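Side-chain contact in thioesterase superfamily (Jannaschia sp., PDB 2OAF), which probably acts as a thioesterase of the hotdog-fold superfamily, hydrolysing thioester bonds such as those of acyl-CoA: residues Q135-D139 with H140-L144. Sequence-based numbering, arbitrary orientation.
Sequences QPAPD and HLRAL
Pro138 meets His140, Leu141 and Arg142 at the first turn of the C-terminal helix 139-145 of a hotdog-fold protein. Pro138 is the N-cap residue, and its carbonyl starts the helical ladder. Arg142 N donates to Pro138 O at 3.0 Å, with an N-H...O angle of 168°. The next rung runs from Ala143 N to Asp139 O, also 3.0 Å, and is more bent.

On one flank the proline ring packs against two side chains. The imidazole of His140 comes up obliquely, its CE1 3.7 Å from Pro138 CB. Its CG sits between the backbone N and the carbonyl carbon (chi1 68°), which turns the ring back toward the proline. Leu141 runs alongside the proline ring in the same direction, with its CD1 4.2 Å from the proline CD. Leu141 CG also lies over one face of the imidazole, toward its rim. Leu141 touches Val69 of strand 69-80 and Pro138 touches Phe126 of strand 115-128, so the helix start packs on the sheet.

Arg142 takes the other flank. With its CG anti to the backbone N (chi1 179°) the chain extends from the helix, and the bend at chi3 turns the guanidinium so that NE faces a water. The guanidinium reaches Gly100 O through NH2 and forms a salt bridge with Glu146 through NH1. Asp139 carries the opposite charge but does not touch it: OD1 lies 4.9 Å from Arg142 NE. The water bridges the two. It donates to Asp139 OD1 and Ala137 O, and accepts from Arg142 NE in the guanidinium plane, at 2.7 Å from the nitrogen.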
loop_
_atom_site.group_PDB
_atom_site.type_symbol
_atom_site.label_atom_id
_atom_site.label_comp_id
_atom_site.label_asym_id
_atom_site.label_seq_id
_atom_site.Cartn_x
_atom_site.Cartn_y
_atom_site.Cartn_z
ATOM N N GLN B 135 26.731 -5.416 -10.501
ATOM C CA GLN B 135 27.438 -5.889 -11.675
ATOM C C GLN B 135 27.096 -4.973 -12.830
ATOM O O GLN B 135 26.072 -4.297 -12.806
ATOM C CB GLN B 135 27.071 -7.341 -12.010
ATOM C CG GLN B 135 25.624 -7.579 -12.393
ATOM C CD GLN B 135 25.324 -9.014 -12.807
ATOM O OE1 GLN B 135 26.122 -9.644 -13.488
ATOM N NE2 GLN B 135 24.140 -9.522 -12.427
ATOM N N PRO B 136 27.964 -4.912 -13.842
ATOM C CA PRO B 136 27.528 -4.234 -15.049
ATOM C C PRO B 136 26.322 -4.910 -15.676
ATOM O O PRO B 136 26.097 -6.087 -15.441
ATOM C CB PRO B 136 28.725 -4.363 -15.982
ATOM C CG PRO B 136 29.644 -5.345 -15.360
ATOM C CD PRO B 136 29.350 -5.396 -13.926
ATOM N N ALA B 137 25.575 -4.181 -16.503
ATOM C CA ALA B 137 24.435 -4.770 -17.217
ATOM C C ALA B 137 24.894 -6.003 -18.002
ATOM O O ALA B 137 25.796 -5.889 -18.836
ATOM C CB ALA B 137 23.810 -3.760 -18.163
ATOM N N PRO B 138 24.297 -7.188 -17.742
ATOM C CA PRO B 138 24.739 -8.385 -18.479
ATOM C C PRO B 138 24.437 -8.327 -19.970
ATOM O O PRO B 138 23.410 -7.791 -20.387
ATOM C CB PRO B 138 23.962 -9.533 -17.822
ATOM C CG PRO B 138 23.388 -8.980 -16.595
ATOM C CD PRO B 138 23.246 -7.513 -16.770
ATOM N N ASP B 139 25.340 -8.878 -20.758
ATOM C CA ASP B 139 25.239 -8.830 -22.200
ATOM C C ASP B 139 23.920 -9.379 -22.703
ATOM O O ASP B 139 23.374 -8.845 -23.661
ATOM C CB ASP B 139 26.384 -9.623 -22.888
ATOM C CG ASP B 139 27.766 -8.999 -22.675
ATOM O OD1 ASP B 139 27.865 -7.813 -22.281
ATOM O OD2 ASP B 139 28.766 -9.718 -22.912
ATOM N N HIS B 140 23.422 -10.463 -22.118
ATOM C CA HIS B 140 22.164 -11.051 -22.635
ATOM C C HIS B 140 20.983 -10.118 -22.405
ATOM O O HIS B 140 20.098 -10.048 -23.238
ATOM C CB HIS B 140 21.846 -12.460 -22.086
ATOM C CG HIS B 140 21.517 -12.497 -20.619
ATOM N ND1 HIS B 140 22.480 -12.408 -19.635
ATOM C CD2 HIS B 140 20.334 -12.657 -19.972
ATOM C CE1 HIS B 140 21.903 -12.489 -18.447
ATOM N NE2 HIS B 140 20.604 -12.648 -18.623
ATOM N N LEU B 141 20.974 -9.391 -21.296
ATOM C CA LEU B 141 19.927 -8.403 -21.082
ATOM C C LEU B 141 20.106 -7.203 -22.024
ATOM O O LEU B 141 19.143 -6.712 -22.601
ATOM C CB LEU B 141 19.854 -7.995 -19.594
ATOM C CG LEU B 141 19.428 -9.168 -18.690
ATOM C CD1 LEU B 141 19.252 -8.707 -17.271
ATOM C CD2 LEU B 141 18.131 -9.922 -19.177
ATOM N N ARG B 142 21.340 -6.757 -22.218
ATOM C CA ARG B 142 21.599 -5.688 -23.147
ATOM C C ARG B 142 20.996 -5.997 -24.515
ATOM O O ARG B 142 20.446 -5.124 -25.178
ATOM C CB ARG B 142 23.101 -5.502 -23.271
ATOM C CG ARG B 142 23.491 -4.404 -24.242
ATOM C CD ARG B 142 24.959 -4.166 -24.184
ATOM N NE ARG B 142 25.398 -3.624 -22.903
ATOM C CZ ARG B 142 25.378 -2.332 -22.593
ATOM N NH1 ARG B 142 24.901 -1.419 -23.438
ATOM N NH2 ARG B 142 25.823 -1.952 -21.405
ATOM N N ALA B 143 21.148 -7.238 -24.956
ATOM C CA ALA B 143 20.654 -7.658 -26.272
ATOM C C ALA B 143 19.133 -7.560 -26.365
ATOM O O ALA B 143 18.600 -7.213 -27.419
ATOM C CB ALA B 143 21.119 -9.073 -26.593
ATOM N N LEU B 144 18.438 -7.822 -25.255
ATOM C CA LEU B 144 16.978 -7.686 -25.197
ATOM C C LEU B 144 16.518 -6.242 -25.109
ATOM O O LEU B 144 15.436 -5.910 -25.615
ATOM C CB LEU B 144 16.395 -8.369 -23.945
ATOM C CG LEU B 144 16.568 -9.872 -23.818
ATOM C CD1 LEU B 144 15.903 -10.303 -22.506
ATOM C CD2 LEU B 144 16.004 -10.625 -25.045
HETATM O O HOH W 1 26.209 -5.815 -21.457
#